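Local atomic coordinates of uncharacterized protein (Neisseria meningitidis serogroup B, PDB entry 3NYM), a protein that is of unknown function, a mostly helical protein of the DUF6853 family that assembles as two copies of the same chain. Residues A[21-24]-A[29-32]; A[112-117]-A[121-126]. One frame throughout, in Å; residues are numbered along the deposited sequence. Where two conformers were deposited one is given.

Contact 1 (A[21-24]-A[29-32]); sequences QGFD and KVSE
This is a small, partly buried packing contact in which V30, on the short helix 28-31, comes up against F23 and D24 in the loop that follows helix 13-20. V30 points toward the loop, and its beta-branch puts CB and both methyls against it, an apolar group next to F23. V30 CB lies 3.7 Å from the backbone O of D24, with both methyls close to the same oxygen, so the valine meets the carbonyl with its branch point and arms together. On the apolar side, in the conformer described, CG1 lies anti to the backbone N (chi1 174°) and reaches F23 CB at 4.2 Å, though a second conformer of V30 makes this detail less certain. F23 is buried, its ring meeting that of W43 with the planes at about 45°. Polar ends serve the chain locally: D24 OD1 is hydrogen-bonded to T26 OG1, while S31 OG is hydrogen-bonded to the carbonyls of L25 and D27, a place where a short hydroxyl side chain fits. G22, with phi +89°, takes a backbone shape natural to glycine. It is the C-prime residue of the Schellman motif that ends helix 13-20, the backbone N-H groups of G22 and F23 bonding back into the helix's last turn.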
loop_
_atom_site.group_PDB
_atom_site.type_symbol
_atom_site.label_atom_id
_atom_site.label_comp_id
_atom_site.label_asym_id
_atom_site.label_seq_id
_atom_site.Cartn_x
_atom_site.Cartn_y
_atom_site.Cartn_z
ATOM N N GLN A 21 14.031 1.516 23.432
ATOM C CA GLN A 21 14.202 0.081 23.644
ATOM C C GLN A 21 15.666 -0.329 23.663
ATOM O O GLN A 21 15.986 -1.514 23.714
ATOM C CB GLN A 21 13.423 -0.723 22.590
ATOM C CG GLN A 21 11.964 -0.356 22.544
ATOM C CD GLN A 21 11.146 -1.259 21.652
ATOM O OE1 GLN A 21 11.617 -2.296 21.187
ATOM N NE2 GLN A 21 9.900 -0.877 21.423
ATOM N N GLY A 22 16.553 0.656 23.606
ATOM C CA GLY A 22 17.973 0.397 23.763
ATOM C C GLY A 22 18.744 0.083 22.493
ATOM O O GLY A 22 19.878 -0.402 22.563
ATOM N N PHE A 23 18.157 0.359 21.332
ATOM C CA PHE A 23 18.890 0.174 20.078
ATOM C C PHE A 23 18.718 1.335 19.098
ATOM O O PHE A 23 17.755 2.092 19.169
ATOM C CB PHE A 23 18.560 -1.173 19.417
ATOM C CG PHE A 23 17.103 -1.371 19.129
ATOM C CD1 PHE A 23 16.526 -0.833 17.990
ATOM C CD2 PHE A 23 16.305 -2.105 19.995
ATOM C CE1 PHE A 23 15.179 -1.016 17.728
ATOM C CE2 PHE A 23 14.954 -2.292 19.733
ATOM C CZ PHE A 23 14.396 -1.748 18.601
ATOM N N ASP A 24 19.681 1.463 18.194
ATOM C CA ASP A 24 19.751 2.582 17.259
ATOM C C ASP A 24 19.597 2.058 15.843
ATOM O O ASP A 24 20.549 1.533 15.273
ATOM C CB ASP A 24 21.106 3.290 17.389
ATOM C CG ASP A 24 21.247 4.475 16.444
ATOM O OD1 ASP A 24 20.370 4.672 15.576
ATOM O OD2 ASP A 24 22.243 5.211 16.565
ATOM N N LYS A 29 24.425 -2.433 11.419
ATOM C CA LYS A 29 24.592 -3.753 12.027
ATOM C C LYS A 29 23.399 -4.111 12.903
ATOM O O LYS A 29 23.243 -5.258 13.327
ATOM C CB LYS A 29 25.897 -3.859 12.822
ATOM C CG LYS A 29 25.903 -3.132 14.155
ATOM C CD LYS A 29 27.130 -3.522 14.996
ATOM C CE LYS A 29 27.462 -2.460 16.045
ATOM N NZ LYS A 29 28.144 -1.275 15.440
ATOM N N VAL A 30 22.565 -3.123 13.190
ATOM C CA VAL A 30 21.325 -3.349 13.922
ATOM C C VAL A 30 20.167 -3.578 12.954
ATOM O O VAL A 30 19.477 -4.598 13.003
ATOM C CB VAL A 30 20.998 -2.145 14.820
ATOM C CG1 VAL A 30 19.628 -2.317 15.482
ATOM C CG2 VAL A 30 22.098 -1.959 15.864
ATOM N N SER A 31 19.972 -2.612 12.060
ATOM C CA SER A 31 18.818 -2.611 11.168
ATOM C C SER A 31 18.921 -3.540 9.967
ATOM O O SER A 31 17.904 -3.919 9.400
ATOM C CB SER A 31 18.486 -1.189 10.716
ATOM O OG SER A 31 19.623 -0.565 10.159
ATOM N N GLU A 32 20.132 -3.917 9.572
ATOM C CA GLU A 32 20.270 -4.823 8.434
ATOM C C GLU A 32 20.563 -6.228 8.912
ATOM O O GLU A 32 20.976 -7.081 8.135
ATOM C CB GLU A 32 21.388 -4.361 7.503
ATOM C CG GLU A 32 21.219 -2.947 7.001
ATOM C CD GLU A 32 22.349 -2.516 6.080
ATOM O OE1 GLU A 32 23.429 -3.151 6.108
ATOM O OE2 GLU A 32 22.154 -1.537 5.328
#

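Contact 2 (A[112-117]-A[121-126]); sequences LSAEYK and FSWPSL
The backbone of 121-126 runs back past 112-117 in the reverse direction, L112 facing W123 with CA atoms 7.7 Å apart and K117 facing F121 at 7.0 Å. W123 brings the pyrrole side of its indole to the end of helix 83-113: CD1 lies 3.1 Å from L112 O. NE1 is also near that oxygen but at a poor angle, and is instead hydrogen-bonded to L111 O, so an aromatic N-H serves a carbonyl in the last turn of the helix. The indole gets there with CG anti to its own carbonyl carbon (chi1 -67°). The CB of L112 points away from 121-126, and its side chain packs on L87 of the second subunit; W123 also packs on S84 of that subunit. The helix ends as A114 adopts a left-handed backbone conformation. A type I turn follows, closed from K117 N to A114 O, and S113 OG accepts from E115 N in an ST turn. A114 suits this corner because its single methyl, CB, points toward 121-126, lying 4.2 Å from W123 CD1 and, at the edge of the phenyl ring, 4.5 Å from F121 CD1. F121 in turn sets that ring's edge over the indole face of W123, with CE1 3.5 Å above the plane and over its centre. At the far end of the turn, K117 NZ donates to F121 O at 3.1 Å; the C=O...N angle is 146°, and the nitrogen is tilted 34° from the carbonyl plane. Extended beyond CG, the lysine lays CD beside the same oxygen before its ammonium arrives. The F121 side chain also lies about 3 Å from a bound PEG, probably from the crystallisation liquor.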
loop_
_atom_site.group_PDB
_atom_site.type_symbol
_atom_site.label_atom_id
_atom_site.label_comp_id
_atom_site.label_asym_id
_atom_site.label_seq_id
_atom_site.Cartn_x
_atom_site.Cartn_y
_atom_site.Cartn_z
ATOM N N LEU A 112 6.099 -2.364 18.615
ATOM C CA LEU A 112 5.015 -2.521 19.592
ATOM C C LEU A 112 5.174 -3.773 20.448
ATOM O O LEU A 112 4.746 -3.795 21.598
ATOM C CB LEU A 112 3.651 -2.551 18.894
ATOM C CG LEU A 112 2.982 -1.217 18.572
ATOM C CD1 LEU A 112 1.781 -1.443 17.675
ATOM C CD2 LEU A 112 2.556 -0.521 19.847
ATOM N N SER A 113 5.764 -4.822 19.883
ATOM C CA SER A 113 5.995 -6.050 20.633
ATOM C C SER A 113 7.269 -5.940 21.462
ATOM O O SER A 113 7.476 -6.712 22.400
ATOM C CB SER A 113 6.130 -7.235 19.677
ATOM O OG SER A 113 7.418 -7.250 19.087
ATOM N N ALA A 114 8.125 -4.988 21.094
ATOM C CA ALA A 114 9.417 -4.769 21.752
ATOM C C ALA A 114 10.283 -6.029 21.788
ATOM O O ALA A 114 11.088 -6.218 22.700
ATOM C CB ALA A 114 9.222 -4.208 23.165
ATOM N N GLU A 115 10.122 -6.887 20.788
ATOM C CA GLU A 115 10.775 -8.187 20.816
ATOM C C GLU A 115 12.293 -8.091 20.699
ATOM O O GLU A 115 13.010 -8.978 21.164
ATOM C CB GLU A 115 10.197 -9.115 19.742
ATOM C CG GLU A 115 10.758 -8.907 18.349
ATOM C CD GLU A 115 10.163 -9.874 17.340
ATOM O OE1 GLU A 115 9.112 -9.539 16.745
ATOM O OE2 GLU A 115 10.743 -10.967 17.151
ATOM N N TYR A 116 12.784 -7.011 20.100
ATOM C CA TYR A 116 14.228 -6.845 19.923
ATOM C C TYR A 116 14.877 -5.868 20.900
ATOM O O TYR A 116 16.031 -5.479 20.708
ATOM C CB TYR A 116 14.558 -6.436 18.482
ATOM C CG TYR A 116 14.156 -7.468 17.452
ATOM C CD1 TYR A 116 14.577 -8.786 17.566
ATOM C CD2 TYR A 116 13.385 -7.119 16.351
ATOM C CE1 TYR A 116 14.223 -9.736 16.625
ATOM C CE2 TYR A 116 13.020 -8.063 15.400
ATOM C CZ TYR A 116 13.444 -9.372 15.546
ATOM O OH TYR A 116 13.098 -10.328 14.616
ATOM N N LYS A 117 14.150 -5.490 21.955
ATOM C CA LYS A 117 14.665 -4.551 22.956
ATOM C C LYS A 117 15.971 -5.044 23.572
ATOM O O LYS A 117 16.199 -6.248 23.686
ATOM C CB LYS A 117 13.639 -4.329 24.073
ATOM C CG LYS A 117 13.475 -5.535 24.973
ATOM C CD LYS A 117 12.402 -5.314 26.029
ATOM C CE LYS A 117 12.287 -6.522 26.949
ATOM N NZ LYS A 117 11.383 -6.241 28.098
ATOM N N PHE A 121 12.989 -1.967 28.865
ATOM C CA PHE A 121 11.811 -1.252 28.390
ATOM C C PHE A 121 10.617 -2.183 28.234
ATOM O O PHE A 121 10.737 -3.284 27.690
ATOM C CB PHE A 121 12.071 -0.564 27.052
ATOM C CG PHE A 121 10.850 0.114 26.486
ATOM C CD1 PHE A 121 9.927 -0.600 25.745
ATOM C CD2 PHE A 121 10.619 1.464 26.713
ATOM C CE1 PHE A 121 8.789 0.027 25.227
ATOM C CE2 PHE A 121 9.492 2.095 26.198
ATOM C CZ PHE A 121 8.578 1.374 25.455
ATOM N N SER A 122 9.462 -1.722 28.702
ATOM C CA SER A 122 8.218 -2.459 28.536
ATOM C C SER A 122 7.071 -1.482 28.330
ATOM O O SER A 122 6.967 -0.492 29.043
ATOM C CB SER A 122 7.948 -3.327 29.767
ATOM O OG SER A 122 6.831 -4.165 29.549
ATOM N N TRP A 123 6.218 -1.742 27.343
ATOM C CA TRP A 123 5.041 -0.911 27.140
ATOM C C TRP A 123 4.049 -1.136 28.283
ATOM O O TRP A 123 3.891 -2.267 28.753
ATOM C CB TRP A 123 4.358 -1.265 25.822
ATOM C CG TRP A 123 5.152 -0.938 24.585
ATOM C CD1 TRP A 123 5.782 -1.827 23.750
ATOM C CD2 TRP A 123 5.368 0.367 24.020
ATOM N NE1 TRP A 123 6.380 -1.150 22.702
ATOM C CE2 TRP A 123 6.140 0.193 22.845
ATOM C CE3 TRP A 123 4.976 1.659 24.385
ATOM C CZ2 TRP A 123 6.543 1.273 22.046
ATOM C CZ3 TRP A 123 5.366 2.731 23.578
ATOM C CH2 TRP A 123 6.147 2.526 22.425
ATOM N N PRO A 124 3.367 -0.064 28.720
ATOM C CA PRO A 124 2.332 -0.136 29.769
ATOM C C PRO A 124 1.139 -0.973 29.311
ATOM O O PRO A 124 0.823 -0.956 28.123
ATOM C CB PRO A 124 1.873 1.319 29.922
ATOM C CG PRO A 124 2.870 2.153 29.208
ATOM C CD PRO A 124 3.503 1.291 28.161
ATOM N N SER A 125 0.476 -1.685 30.217
ATOM C CA SER A 125 -0.712 -2.444 29.829
ATOM C C SER A 125 -1.886 -1.497 29.539
ATOM O O SER A 125 -2.045 -0.475 30.208
ATOM C CB SER A 125 -1.091 -3.458 30.911
ATOM O OG SER A 125 -2.193 -4.253 30.499
ATOM N N LEU A 126 -2.697 -1.835 28.540
ATOM C CA LEU A 126 -3.834 -1.000 28.156
ATOM C C LEU A 126 -5.154 -1.769 28.243
ATOM O O LEU A 126 -5.611 -2.130 29.331
ATOM C CB LEU A 126 -3.629 -0.446 26.741
ATOM C CG LEU A 126 -3.531 1.074 26.570
ATOM C CD1 LEU A 126 -3.017 1.723 27.833
ATOM C CD2 LEU A 126 -2.648 1.443 25.377
#

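How the contacts relate
Contact 1 closes before contact 2 opens along the chain, yet their centres are only 15 Å apart, on the same side of the chain's centre. Contact 1 joins the loop after helix 13-20 to helix 28-31; contact 2 spans the C-terminal end of helix 83-113 and the tail after it, so two helix exits meet at one end of the elongated fold. Q21 is the main bridge: NE2 is hydrogen-bonded to L111 O, its backbone bonds to K118, and its side chain touches A114, K117, F121 and W123. F23 joins too, with CD2 3.5 Å from Y116 O. The C-terminal tail thus packs against the loop between helices 13-20 and 28-31, and contact 2 reaches the second subunit.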